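Local coordinates for beta-N-acetylglucosaminidase-like protein Glycoside hydrolase family 20 (Flavobacterium johnsoniae, PDB 6YHH) that probably hydrolyses terminal N-acetylhexosamine residues from chitin-derived oligosaccharides, as a chitobiase of glycoside hydrolase family 20 in bacterial chitin breakdown, at residues K164-A169 against E458-R463; I231-H236 against T346-Q351; K321-N326 against H342-Y347; V464-A469 against S493-L498. All blocks are in the same frame, centred on the assembly; numbering follows the deposited sequence.

Contact 1: residues K164-A169 against E458-R463; sequences KRNLDA and ETFDSR
Asp461 OD2 is gripped by two groups. Arg165 NE donates to it at 2.7 Å, with an N-H...O angle of 159°, and the backbone N of Thr504 donates as well. The bond from Arg165 is part of a salt bridge. It reaches the syn side of the carboxylate and stays close to the guanidinium plane. OD2 alone meets the guanidinium edge; the two planes stand 84° apart. Arg165 starts with CG between its backbone N and carbonyl carbon (chi1 62°), and from there the chain runs extended to NE. A water bridges the same groups. It accepts from Arg165 NH1 at 2.9 Å and from the backbone N of Asp461 at 2.9 Å. Arg165 NH2 turns to Asp161 in a second salt bridge. With an alanine in place of Arg165, the Asp461 carboxylate is likely to lose its charged mate and the bridging water one of its donors. Beside the ion pair, the side-chain amide of Asn166 packs against Phe460, the two planes nearly perpendicular. The contact joins helix 160-172 of the catalytic domain to helix 460-464, which follows strand 443-450. Asp461 is buried, and its charge is probably offset by Arg165 together with the backbone N-H of Thr504.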
loop_
_atom_site.group_PDB
_atom_site.type_symbol
_atom_site.label_atom_id
_atom_site.label_comp_id
_atom_site.label_asym_id
_atom_site.label_seq_id
_atom_site.Cartn_x
_atom_site.Cartn_y
_atom_site.Cartn_z
ATOM N N LYS A 164 -6.138 -8.830 0.308
ATOM C CA LYS A 164 -6.758 -8.585 -0.971
ATOM C C LYS A 164 -5.737 -8.568 -2.113
ATOM O O LYS A 164 -5.933 -9.240 -3.140
ATOM C CB LYS A 164 -7.590 -7.310 -0.989
ATOM C CG LYS A 164 -8.887 -7.393 -0.210
ATOM C CD LYS A 164 -9.640 -6.099 -0.272
ATOM C CE LYS A 164 -11.009 -6.211 0.319
ATOM N NZ LYS A 164 -11.876 -4.983 0.094
ATOM N N ARG A 165 -4.640 -7.828 -1.967
ATOM C CA ARG A 165 -3.736 -7.753 -3.113
ATOM C C ARG A 165 -3.083 -9.097 -3.338
ATOM O O ARG A 165 -2.672 -9.449 -4.502
ATOM C CB ARG A 165 -2.701 -6.657 -3.003
ATOM C CG ARG A 165 -1.713 -6.745 -1.854
ATOM C CD ARG A 165 -0.785 -5.555 -1.806
ATOM N NE ARG A 165 0.217 -5.649 -0.768
ATOM C CZ ARG A 165 0.190 -5.009 0.413
ATOM N NH1 ARG A 165 1.128 -5.196 1.298
ATOM N NH2 ARG A 165 -0.824 -4.182 0.703
ATOM N N ASN A 166 -2.816 -9.835 -2.276
ATOM C CA ASN A 166 -2.226 -11.162 -2.473
ATOM C C ASN A 166 -3.203 -12.138 -3.177
ATOM O O ASN A 166 -2.754 -12.977 -3.916
ATOM C CB ASN A 166 -1.655 -11.668 -1.158
ATOM C CG ASN A 166 -0.270 -11.095 -0.930
ATOM O OD1 ASN A 166 -0.077 -9.961 -0.343
ATOM N ND2 ASN A 166 0.690 -11.797 -1.428
ATOM N N LEU A 167 -4.494 -12.016 -2.924
ATOM C CA LEU A 167 -5.469 -12.785 -3.660
ATOM C C LEU A 167 -5.379 -12.400 -5.133
ATOM O O LEU A 167 -5.427 -13.288 -6.017
ATOM C CB LEU A 167 -6.891 -12.525 -3.113
ATOM C CG LEU A 167 -7.124 -13.230 -1.794
ATOM C CD1 LEU A 167 -8.403 -12.711 -1.067
ATOM C CD2 LEU A 167 -7.141 -14.744 -1.927
ATOM N N ASP A 168 -5.214 -11.103 -5.467
ATOM C CA ASP A 168 -5.019 -10.745 -6.889
ATOM C C ASP A 168 -3.762 -11.397 -7.453
ATOM O O ASP A 168 -3.779 -11.845 -8.616
ATOM C CB ASP A 168 -4.956 -9.231 -7.056
ATOM C CG ASP A 168 -6.329 -8.568 -6.843
ATOM O OD1 ASP A 168 -7.254 -8.942 -7.612
ATOM O OD2 ASP A 168 -6.446 -7.716 -5.997
ATOM N N ALA A 169 -2.685 -11.425 -6.673
ATOM C CA ALA A 169 -1.429 -11.991 -7.161
ATOM C C ALA A 169 -1.618 -13.526 -7.423
ATOM O O ALA A 169 -1.048 -14.107 -8.388
ATOM C CB ALA A 169 -0.284 -11.755 -6.216
ATOM N N GLU A 458 4.527 -4.502 5.792
ATOM C CA GLU A 458 5.429 -3.787 4.862
ATOM C C GLU A 458 6.330 -4.694 4.081
ATOM O O GLU A 458 6.615 -4.486 2.879
ATOM C CB GLU A 458 6.214 -2.675 5.586
ATOM C CG GLU A 458 5.268 -1.589 6.163
ATOM C CD GLU A 458 4.540 -1.914 7.425
ATOM O OE1 GLU A 458 4.947 -2.802 8.196
ATOM O OE2 GLU A 458 3.389 -1.355 7.490
ATOM N N THR A 459 6.875 -5.708 4.724
ATOM C CA THR A 459 7.844 -6.559 4.070
ATOM C C THR A 459 7.266 -7.909 3.527
ATOM O O THR A 459 7.974 -8.602 2.809
ATOM C CB THR A 459 9.088 -6.923 4.920
ATOM O OG1 THR A 459 8.684 -7.646 6.082
ATOM C CG2 THR A 459 9.762 -5.685 5.398
ATOM N N PHE A 460 6.008 -8.192 3.844
ATOM C CA PHE A 460 5.303 -9.429 3.470
ATOM C C PHE A 460 5.472 -9.760 1.979
ATOM O O PHE A 460 5.989 -10.826 1.606
ATOM C CB PHE A 460 3.811 -9.292 3.756
ATOM C CG PHE A 460 3.054 -10.559 3.527
ATOM C CD1 PHE A 460 2.962 -11.492 4.544
ATOM C CD2 PHE A 460 2.383 -10.812 2.340
ATOM C CE1 PHE A 460 2.329 -12.693 4.399
ATOM C CE2 PHE A 460 1.719 -11.998 2.145
ATOM C CZ PHE A 460 1.637 -12.942 3.181
ATOM N N ASP A 461 5.128 -8.811 1.110
ATOM C CA ASP A 461 5.185 -9.095 -0.333
ATOM C C ASP A 461 6.633 -9.363 -0.842
ATOM O O ASP A 461 6.811 -10.249 -1.725
ATOM C CB ASP A 461 4.570 -7.975 -1.144
ATOM C CG ASP A 461 3.105 -7.796 -0.933
ATOM O OD1 ASP A 461 2.488 -8.660 -0.359
ATOM O OD2 ASP A 461 2.589 -6.719 -1.420
ATOM N N SER A 462 7.648 -8.704 -0.236
ATOM C CA SER A 462 9.018 -8.943 -0.619
ATOM C C SER A 462 9.476 -10.364 -0.305
ATOM O O SER A 462 10.465 -10.877 -0.891
ATOM C CB SER A 462 9.986 -7.962 0.054
ATOM O OG SER A 462 10.180 -8.192 1.404
ATOM N N ARG A 463 8.866 -10.955 0.689
ATOM C CA ARG A 463 9.154 -12.371 1.036
ATOM C C ARG A 463 8.379 -13.332 0.108
ATOM O O ARG A 463 8.913 -14.355 -0.390
ATOM C CB ARG A 463 8.839 -12.605 2.531
ATOM C CG ARG A 463 10.027 -12.251 3.438
ATOM C CD ARG A 463 10.602 -10.858 3.292
ATOM N NE ARG A 463 11.841 -10.727 4.065
ATOM C CZ ARG A 463 12.905 -10.025 3.646
ATOM N NH1 ARG A 463 12.828 -9.224 2.575
ATOM N NH2 ARG A 463 14.044 -10.056 4.379
HETATM O O HOH W 1 3.860 -6.243 1.664
#

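Contact 2: residues I231-H236 against T346-Q351; sequences IDVPGH and TYFTMQ
Apolar contacts carry most of this meeting, and all of them converge on the ring of Phe348. Pro234 lies over one face. Its CB sits 4.2 Å from the ring centroid, 26° off the normal, which makes a CH-pi contact. Pro234 CD also comes within 3.7 Å of Phe348 CE2. Val233 takes the edge of the same ring, with CG2 3.8 Å from Phe348 CE2. The ring reaches the loop because CG of Phe348 is anti to its backbone N (chi1 166°). The peptide bond between Val233 and Pro234 is cis. The loop follows strand 226-230 at its C-terminal end. In a TIM barrel, the fold of this catalytic domain, that end bears the active site. The side chain of Pro234 is about 9 Å from that of Glu317, the predicted proton donor. Helix 341-358 supplies Phe348 from the outer layer, and Leu295 of helix 289-302 also touches the ring. The polar link is indirect. One water donates to Val233 O at 2.9 Å and to Thr349 OG1 at 2.8 Å, tying the loop backbone to the helix. Thr349 OG1 also bonds to Gln345 O, one turn back in the helix.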
loop_
_atom_site.group_PDB
_atom_site.type_symbol
_atom_site.label_atom_id
_atom_site.label_comp_id
_atom_site.label_asym_id
_atom_site.label_seq_id
_atom_site.Cartn_x
_atom_site.Cartn_y
_atom_site.Cartn_z
ATOM N N ILE A 231 -7.775 -23.025 12.300
ATOM C CA ILE A 231 -7.698 -22.820 13.730
ATOM C C ILE A 231 -6.815 -23.927 14.316
ATOM O O ILE A 231 -7.237 -25.083 14.445
ATOM C CB ILE A 231 -9.081 -22.830 14.404
ATOM C CG1 ILE A 231 -9.909 -21.653 13.901
ATOM C CG2 ILE A 231 -8.876 -22.652 15.880
ATOM C CD1 ILE A 231 -11.338 -21.670 14.494
ATOM N N ASP A 232 -5.550 -23.606 14.619
ATOM C CA ASP A 232 -4.574 -24.599 14.938
ATOM C C ASP A 232 -4.688 -25.084 16.407
ATOM O O ASP A 232 -4.488 -24.307 17.342
ATOM C CB ASP A 232 -3.182 -23.963 14.657
ATOM C CG ASP A 232 -2.025 -24.926 14.789
ATOM O OD1 ASP A 232 -2.206 -26.031 15.291
ATOM O OD2 ASP A 232 -0.881 -24.520 14.388
ATOM N N VAL A 233 -5.004 -26.377 16.568
ATOM C CA VAL A 233 -5.223 -27.015 17.859
ATOM C C VAL A 233 -4.621 -28.398 17.847
ATOM O O VAL A 233 -4.562 -29.038 16.745
ATOM C CB VAL A 233 -6.747 -27.088 18.186
ATOM C CG1 VAL A 233 -7.277 -25.718 18.492
ATOM C CG2 VAL A 233 -7.547 -27.759 17.079
ATOM N N PRO A 234 -4.105 -28.919 18.978
ATOM C CA PRO A 234 -4.131 -28.344 20.304
ATOM C C PRO A 234 -2.836 -27.704 20.784
ATOM O O PRO A 234 -2.829 -27.066 21.848
ATOM C CB PRO A 234 -4.462 -29.571 21.208
ATOM C CG PRO A 234 -3.649 -30.651 20.525
ATOM C CD PRO A 234 -3.790 -30.371 19.045
ATOM N N GLY A 235 -1.792 -27.814 19.979
ATOM C CA GLY A 235 -0.515 -27.162 20.273
ATOM C C GLY A 235 -0.644 -25.683 19.846
ATOM O O GLY A 235 -1.741 -25.222 19.446
ATOM N N HIS A 236 0.435 -24.910 20.003
ATOM C CA HIS A 236 0.427 -23.511 19.582
ATOM C C HIS A 236 -0.755 -22.827 20.263
ATOM O O HIS A 236 -1.382 -21.901 19.690
ATOM C CB HIS A 236 0.307 -23.427 18.025
ATOM C CG HIS A 236 1.610 -23.656 17.305
ATOM N ND1 HIS A 236 2.151 -24.890 16.993
ATOM C CD2 HIS A 236 2.501 -22.744 16.852
ATOM C CE1 HIS A 236 3.319 -24.705 16.396
ATOM N NE2 HIS A 236 3.538 -23.417 16.321
ATOM N N THR A 346 -4.613 -37.649 17.816
ATOM C CA THR A 346 -5.501 -38.107 16.743
ATOM C C THR A 346 -6.907 -38.354 17.307
ATOM O O THR A 346 -7.901 -38.024 16.673
ATOM C CB THR A 346 -4.947 -39.403 16.155
ATOM O OG1 THR A 346 -3.688 -39.116 15.469
ATOM C CG2 THR A 346 -5.964 -40.000 15.120
ATOM N N TYR A 347 -6.991 -38.957 18.502
ATOM C CA TYR A 347 -8.317 -39.048 19.170
ATOM C C TYR A 347 -9.035 -37.687 19.318
ATOM O O TYR A 347 -10.208 -37.523 18.977
ATOM C CB TYR A 347 -8.129 -39.665 20.522
ATOM C CG TYR A 347 -9.386 -39.706 21.342
ATOM C CD1 TYR A 347 -9.734 -38.671 22.115
ATOM C CD2 TYR A 347 -10.233 -40.830 21.307
ATOM C CE1 TYR A 347 -10.922 -38.659 22.818
ATOM C CE2 TYR A 347 -11.423 -40.843 22.036
ATOM C CZ TYR A 347 -11.751 -39.752 22.782
ATOM O OH TYR A 347 -12.924 -39.676 23.558
ATOM N N PHE A 348 -8.272 -36.706 19.821
ATOM C CA PHE A 348 -8.737 -35.317 19.966
ATOM C C PHE A 348 -9.221 -34.785 18.626
ATOM O O PHE A 348 -10.308 -34.287 18.526
ATOM C CB PHE A 348 -7.565 -34.465 20.520
ATOM C CG PHE A 348 -7.785 -33.008 20.405
ATOM C CD1 PHE A 348 -8.587 -32.311 21.314
ATOM C CD2 PHE A 348 -7.227 -32.301 19.337
ATOM C CE1 PHE A 348 -8.808 -30.927 21.179
ATOM C CE2 PHE A 348 -7.433 -30.917 19.208
ATOM C CZ PHE A 348 -8.228 -30.243 20.126
ATOM N N THR A 349 -8.406 -34.911 17.599
ATOM C CA THR A 349 -8.735 -34.518 16.243
ATOM C C THR A 349 -10.024 -35.158 15.706
ATOM O O THR A 349 -10.907 -34.485 15.139
ATOM C CB THR A 349 -7.572 -34.840 15.276
ATOM O OG1 THR A 349 -6.399 -34.129 15.722
ATOM C CG2 THR A 349 -7.910 -34.481 13.858
ATOM N N MET A 350 -10.186 -36.454 16.007
ATOM C CA MET A 350 -11.388 -37.181 15.555
ATOM C C MET A 350 -12.626 -36.831 16.349
ATOM O O MET A 350 -13.751 -37.052 15.815
ATOM C CB MET A 350 -11.136 -38.707 15.525
ATOM C CG MET A 350 -10.217 -39.102 14.353
ATOM S SD MET A 350 -10.782 -38.553 12.738
ATOM C CE MET A 350 -12.459 -39.233 12.863
ATOM N N GLN A 351 -12.470 -36.216 17.528
ATOM C CA GLN A 351 -13.602 -35.626 18.229
ATOM C C GLN A 351 -14.116 -34.347 17.511
ATOM O O GLN A 351 -15.278 -33.964 17.599
ATOM C CB GLN A 351 -13.342 -35.338 19.718
ATOM C CG GLN A 351 -12.832 -36.466 20.527
ATOM C CD GLN A 351 -13.562 -37.741 20.267
ATOM O OE1 GLN A 351 -12.990 -38.729 19.727
ATOM N NE2 GLN A 351 -14.807 -37.738 20.612
HETATM O O HOH W 2 -4.745 -31.936 16.227
#

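Contact 3: residues K321-N326 against H342-Y347; sequences KDWDAN and HELQTY
Leu344 presses on the six-membered part of the Trp323 indole. Its CD2 lies 3.5 Å above the ring plane, offset toward the rim, and 3.6 Å from Trp323 CE3. Leu344 CG is 3.7 Å from Trp323 CZ3. The leucine branch is carried there by CG anti to the backbone N (chi1 172°). Gln345 meets the far edge of the indole with its backbone and CB, the latter 4.0 Å from Trp323 CH2. Its amide plane stands 87° from the ring, and NE2 bonds to Gly315 O. Further out, Trp323 NE1 bonds to Leu284 O, which helps fix the rotation of the indole. Ile329 of helix 327-335 touches both Trp323 and Leu344. Replacing Trp323 by alanine is likely to open a gap beside Leu344 and leave Leu284 O without this donor. The pair joins the short helix 321-325 to helix 341-358. Both lie in the stretch after strand 310-312 of the TIM-barrel domain, with the Gln345 side chain about 8 Å from that of Glu317, the predicted proton donor.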
loop_
_atom_site.group_PDB
_atom_site.type_symbol
_atom_site.label_atom_id
_atom_site.label_comp_id
_atom_site.label_asym_id
_atom_site.label_seq_id
_atom_site.Cartn_x
_atom_site.Cartn_y
_atom_site.Cartn_z
ATOM N N LYS A 321 4.844 -32.064 26.503
ATOM C CA LYS A 321 5.392 -31.994 27.893
ATOM C C LYS A 321 4.298 -31.800 28.941
ATOM O O LYS A 321 4.293 -32.515 29.962
ATOM C CB LYS A 321 6.495 -30.970 28.024
ATOM C CG LYS A 321 7.802 -31.237 27.230
ATOM C CD LYS A 321 8.348 -32.643 27.288
ATOM C CE LYS A 321 9.749 -32.816 26.682
ATOM N NZ LYS A 321 9.917 -34.281 26.328
ATOM N N ASP A 322 3.358 -30.877 28.719
ATOM C CA ASP A 322 2.262 -30.737 29.680
ATOM C C ASP A 322 1.372 -31.975 29.721
ATOM O O ASP A 322 0.897 -32.399 30.821
ATOM C CB ASP A 322 1.439 -29.507 29.375
ATOM C CG ASP A 322 2.164 -28.195 29.666
ATOM O OD1 ASP A 322 3.300 -28.138 30.247
ATOM O OD2 ASP A 322 1.524 -27.136 29.340
ATOM N N TRP A 323 1.129 -32.587 28.566
ATOM C CA TRP A 323 0.386 -33.843 28.535
ATOM C C TRP A 323 1.058 -34.927 29.382
ATOM O O TRP A 323 0.368 -35.581 30.185
ATOM C CB TRP A 323 0.151 -34.296 27.114
ATOM C CG TRP A 323 -0.887 -33.471 26.381
ATOM C CD1 TRP A 323 -1.439 -32.294 26.766
ATOM C CD2 TRP A 323 -1.454 -33.790 25.098
ATOM N NE1 TRP A 323 -2.341 -31.854 25.778
ATOM C CE2 TRP A 323 -2.379 -32.781 24.775
ATOM C CE3 TRP A 323 -1.260 -34.834 24.207
ATOM C CZ2 TRP A 323 -3.123 -32.814 23.605
ATOM C CZ3 TRP A 323 -2.004 -34.910 23.064
ATOM C CH2 TRP A 323 -2.898 -33.880 22.738
ATOM N N ASP A 324 2.356 -35.107 29.190
ATOM C CA ASP A 324 3.145 -36.117 29.925
ATOM C C ASP A 324 3.049 -35.894 31.436
ATOM O O ASP A 324 3.076 -36.859 32.201
ATOM C CB ASP A 324 4.591 -36.032 29.487
ATOM C CG ASP A 324 4.852 -36.547 28.111
ATOM O OD1 ASP A 324 4.026 -37.219 27.488
ATOM O OD2 ASP A 324 6.008 -36.253 27.672
ATOM N N ALA A 325 2.993 -34.651 31.873
ATOM C CA ALA A 325 3.062 -34.312 33.297
ATOM C C ALA A 325 1.726 -34.369 33.963
ATOM O O ALA A 325 1.684 -34.348 35.153
ATOM C CB ALA A 325 3.593 -32.913 33.439
ATOM N N ASN A 326 0.614 -34.411 33.223
ATOM C CA ASN A 326 -0.682 -34.187 33.817
ATOM C C ASN A 326 -1.283 -35.551 34.133
ATOM O O ASN A 326 -1.617 -36.321 33.254
ATOM C CB ASN A 326 -1.565 -33.410 32.838
ATOM C CG ASN A 326 -2.945 -33.078 33.407
ATOM O OD1 ASN A 326 -3.563 -33.921 34.087
ATOM N ND2 ASN A 326 -3.471 -31.878 33.115
ATOM N N HIS A 342 0.796 -38.718 20.103
ATOM C CA HIS A 342 0.211 -38.624 18.766
ATOM C C HIS A 342 -1.114 -39.388 18.672
ATOM O O HIS A 342 -2.062 -38.892 18.051
ATOM C CB HIS A 342 1.204 -39.120 17.717
ATOM C CG HIS A 342 2.266 -38.113 17.410
ATOM N ND1 HIS A 342 2.076 -36.767 17.609
ATOM C CD2 HIS A 342 3.511 -38.247 16.896
ATOM C CE1 HIS A 342 3.165 -36.113 17.242
ATOM N NE2 HIS A 342 4.044 -36.988 16.791
ATOM N N GLU A 343 -1.210 -40.560 19.311
ATOM C CA GLU A 343 -2.490 -41.296 19.331
ATOM C C GLU A 343 -3.561 -40.501 20.054
ATOM O O GLU A 343 -4.727 -40.440 19.608
ATOM C CB GLU A 343 -2.336 -42.693 19.984
ATOM C CG GLU A 343 -1.539 -43.615 19.076
ATOM C CD GLU A 343 -1.352 -45.002 19.709
ATOM O OE1 GLU A 343 -1.921 -45.311 20.774
ATOM O OE2 GLU A 343 -0.810 -45.828 19.011
ATOM N N LEU A 344 -3.171 -39.867 21.150
ATOM C CA LEU A 344 -4.134 -39.058 21.874
ATOM C C LEU A 344 -4.573 -37.827 21.082
ATOM O O LEU A 344 -5.734 -37.394 21.090
ATOM C CB LEU A 344 -3.537 -38.671 23.213
ATOM C CG LEU A 344 -4.291 -37.665 24.098
ATOM C CD1 LEU A 344 -5.683 -38.123 24.405
ATOM C CD2 LEU A 344 -3.527 -37.379 25.387
ATOM N N GLN A 345 -3.609 -37.234 20.373
ATOM C CA GLN A 345 -3.917 -36.069 19.544
ATOM C C GLN A 345 -4.801 -36.452 18.359
ATOM O O GLN A 345 -5.698 -35.692 17.965
ATOM C CB GLN A 345 -2.647 -35.376 19.067
ATOM C CG GLN A 345 -2.945 -34.012 18.489
ATOM C CD GLN A 345 -1.713 -33.361 17.865
ATOM O OE1 GLN A 345 -0.629 -33.457 18.378
ATOM N NE2 GLN A 345 -1.901 -32.711 16.753
ATOM N N THR A 346 -4.613 -37.649 17.816
ATOM C CA THR A 346 -5.501 -38.107 16.743
ATOM C C THR A 346 -6.907 -38.354 17.307
ATOM O O THR A 346 -7.901 -38.024 16.673
ATOM C CB THR A 346 -4.947 -39.403 16.155
ATOM O OG1 THR A 346 -3.688 -39.116 15.469
ATOM C CG2 THR A 346 -5.964 -40.000 15.120
ATOM N N TYR A 347 -6.991 -38.957 18.502
ATOM C CA TYR A 347 -8.317 -39.048 19.170
ATOM C C TYR A 347 -9.035 -37.687 19.318
ATOM O O TYR A 347 -10.208 -37.523 18.977
ATOM C CB TYR A 347 -8.129 -39.665 20.522
ATOM C CG TYR A 347 -9.386 -39.706 21.342
ATOM C CD1 TYR A 347 -9.734 -38.671 22.115
ATOM C CD2 TYR A 347 -10.233 -40.830 21.307
ATOM C CE1 TYR A 347 -10.922 -38.659 22.818
ATOM C CE2 TYR A 347 -11.423 -40.843 22.036
ATOM C CZ TYR A 347 -11.751 -39.752 22.782
ATOM O OH TYR A 347 -12.924 -39.676 23.558
#

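Contact 4: residues V464-A469 against S493-L498; sequences VWPRTA and SVSFRL
The indole of Trp465 meets Leu498 obliquely, Leu498 CD1 lying 3.8 Å from Trp465 CE3. The two side chains cross at about a right angle. One face of the indole is covered from within its own segment. Val464 CG1 stands 3.3 Å above the plane and Thr468 CB 3.7 Å above it, both toward the rim. The Pro466 ring faces Ser495, and Pro466 CB is 3.6 Å from Ser495 OG. With OG anti to the backbone N (chi1 -178°), it lies alongside the proline ring; the contact is van der Waals, and OG is hydrogen-bonded elsewhere. Ala469 CB and Val494 CG1 complete the apolar contact at 4.1 Å. The peptide bond before Pro466 is cis, and Pro466 occupies the N-cap position of helix 467-476. Thr468 OG1 donates to Val464 O at 2.7 Å, spanning the break between helix 460-464 and helix 467-476. The turn before helix 467-476, and Ala469 in its first turn, pack on the end of helix 484-497. Helix 160-172 adds Ala169 against both Trp465 and Leu498, and strand 443-450 lies behind Val464 and Thr468.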
loop_
_atom_site.group_PDB
_atom_site.type_symbol
_atom_site.label_atom_id
_atom_site.label_comp_id
_atom_site.label_asym_id
_atom_site.label_seq_id
_atom_site.Cartn_x
_atom_site.Cartn_y
_atom_site.Cartn_z
ATOM N N VAL A 464 7.102 -13.064 -0.118
ATOM C CA VAL A 464 6.250 -13.972 -0.929
ATOM C C VAL A 464 6.624 -13.963 -2.404
ATOM O O VAL A 464 6.674 -15.031 -3.017
ATOM C CB VAL A 464 4.758 -13.661 -0.723
ATOM C CG1 VAL A 464 3.869 -14.580 -1.537
ATOM C CG2 VAL A 464 4.462 -13.838 0.746
ATOM N N TRP A 465 6.872 -12.789 -2.952
ATOM C CA TRP A 465 7.036 -12.551 -4.418
ATOM C C TRP A 465 8.415 -12.049 -4.692
ATOM O O TRP A 465 8.928 -11.179 -3.948
ATOM C CB TRP A 465 5.991 -11.531 -4.894
ATOM C CG TRP A 465 4.571 -11.948 -4.496
ATOM C CD1 TRP A 465 3.777 -11.424 -3.471
ATOM C CD2 TRP A 465 3.801 -13.023 -5.073
ATOM N NE1 TRP A 465 2.596 -12.143 -3.394
ATOM C CE2 TRP A 465 2.592 -13.116 -4.370
ATOM C CE3 TRP A 465 4.067 -13.981 -6.107
ATOM C CZ2 TRP A 465 1.654 -14.089 -4.639
ATOM C CZ3 TRP A 465 3.105 -14.924 -6.401
ATOM C CH2 TRP A 465 1.897 -14.988 -5.633
ATOM N N PRO A 466 9.069 -12.519 -5.788
ATOM C CA PRO A 466 8.464 -13.335 -6.812
ATOM C C PRO A 466 8.646 -14.834 -6.651
ATOM O O PRO A 466 8.227 -15.606 -7.547
ATOM C CB PRO A 466 9.188 -12.882 -8.076
ATOM C CG PRO A 466 10.588 -12.636 -7.552
ATOM C CD PRO A 466 10.379 -12.022 -6.178
ATOM N N ARG A 467 9.199 -15.329 -5.570
ATOM C CA ARG A 467 9.412 -16.753 -5.442
ATOM C C ARG A 467 8.157 -17.598 -5.533
ATOM O O ARG A 467 8.208 -18.733 -6.081
ATOM C CB ARG A 467 10.254 -17.155 -4.219
ATOM C CG ARG A 467 11.708 -16.646 -4.253
ATOM C CD ARG A 467 12.597 -16.932 -3.040
ATOM N NE ARG A 467 12.008 -16.188 -1.908
ATOM C CZ ARG A 467 11.908 -16.621 -0.682
ATOM N NH1 ARG A 467 12.508 -17.719 -0.292
ATOM N NH2 ARG A 467 11.174 -15.920 0.177
ATOM N N THR A 468 7.034 -17.132 -4.999
ATOM C CA THR A 468 5.810 -17.888 -5.076
ATOM C C THR A 468 5.293 -18.041 -6.529
ATOM O O THR A 468 4.547 -18.952 -6.819
ATOM C CB THR A 468 4.783 -17.307 -4.114
ATOM O OG1 THR A 468 5.407 -17.383 -2.805
ATOM C CG2 THR A 468 3.482 -18.073 -4.150
ATOM N N ALA A 469 5.749 -17.150 -7.411
ATOM C CA ALA A 469 5.398 -17.260 -8.855
ATOM C C ALA A 469 6.055 -18.459 -9.484
ATOM O O ALA A 469 5.427 -19.155 -10.282
ATOM C CB ALA A 469 5.630 -15.968 -9.596
ATOM N N SER A 493 9.725 -10.284 -15.763
ATOM C CA SER A 493 8.560 -9.522 -16.190
ATOM C C SER A 493 7.295 -9.885 -15.421
ATOM O O SER A 493 6.460 -9.022 -15.175
ATOM C CB SER A 493 8.305 -9.656 -17.706
ATOM O OG SER A 493 8.033 -10.979 -18.049
ATOM N N VAL A 494 7.166 -11.134 -15.020
ATOM C CA VAL A 494 6.046 -11.556 -14.173
ATOM C C VAL A 494 6.073 -10.759 -12.858
ATOM O O VAL A 494 5.027 -10.222 -12.430
ATOM C CB VAL A 494 6.167 -13.081 -13.912
ATOM C CG1 VAL A 494 5.129 -13.537 -12.911
ATOM C CG2 VAL A 494 5.982 -13.890 -15.204
ATOM N N SER A 495 7.242 -10.666 -12.251
ATOM C CA SER A 495 7.375 -9.950 -10.991
ATOM C C SER A 495 7.051 -8.447 -11.146
ATOM O O SER A 495 6.333 -7.856 -10.329
ATOM C CB SER A 495 8.798 -10.118 -10.473
ATOM O OG SER A 495 8.955 -9.469 -9.193
ATOM N N PHE A 496 7.567 -7.846 -12.220
ATOM C CA PHE A 496 7.249 -6.469 -12.553
ATOM C C PHE A 496 5.767 -6.232 -12.719
ATOM O O PHE A 496 5.203 -5.313 -12.090
ATOM C CB PHE A 496 8.030 -6.141 -13.789
ATOM C CG PHE A 496 7.457 -5.098 -14.709
ATOM C CD1 PHE A 496 7.196 -3.835 -14.274
ATOM C CD2 PHE A 496 7.378 -5.346 -16.068
ATOM C CE1 PHE A 496 6.695 -2.883 -15.112
ATOM C CE2 PHE A 496 6.909 -4.383 -16.984
ATOM C CZ PHE A 496 6.606 -3.115 -16.495
ATOM N N ARG A 497 5.085 -7.075 -13.494
ATOM C CA ARG A 497 3.660 -6.849 -13.758
ATOM C C ARG A 497 2.758 -7.044 -12.555
ATOM O O ARG A 497 1.658 -6.518 -12.499
ATOM C CB ARG A 497 3.215 -7.602 -15.000
ATOM C CG ARG A 497 3.822 -7.048 -16.284
ATOM C CD ARG A 497 3.466 -5.568 -16.555
ATOM N NE ARG A 497 3.916 -5.182 -17.921
ATOM C CZ ARG A 497 3.857 -3.930 -18.362
ATOM N NH1 ARG A 497 3.362 -2.967 -17.579
ATOM N NH2 ARG A 497 4.338 -3.605 -19.562
ATOM N N LEU A 498 3.229 -7.795 -11.534
ATOM C CA LEU A 498 2.452 -7.891 -10.314
ATOM C C LEU A 498 2.302 -6.523 -9.628
ATOM O O LEU A 498 1.351 -6.347 -8.832
ATOM C CB LEU A 498 3.055 -8.928 -9.339
ATOM C CG LEU A 498 3.072 -10.383 -9.718
ATOM C CD1 LEU A 498 3.915 -11.168 -8.731
ATOM C CD2 LEU A 498 1.645 -10.926 -9.721
#

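How the contacts relate
Helix 160-172 comes first along the chain and opens the long loop that contact 1 closes at 458-463. Contacts 2 and 3 both fall within that loop. Contact 2 starts at 231-236 and contact 3 at 321-326; both end on helix 341-358 and share Thr346 and Tyr347, so contact 3 lies within the span of contact 2. They meet where Pro234 touches Trp323 and Gln345. Contact 4 follows in series and closes a short loop between 464-469 and 493-498. It touches contact 1 directly. Contacts 2 and 3 tie the loop after strand 226-230 and helix 321-325 to helix 341-358, near the predicted active site. Contacts 1 and 4 tie the helices after strand 443-450 to each other and to helix 160-172.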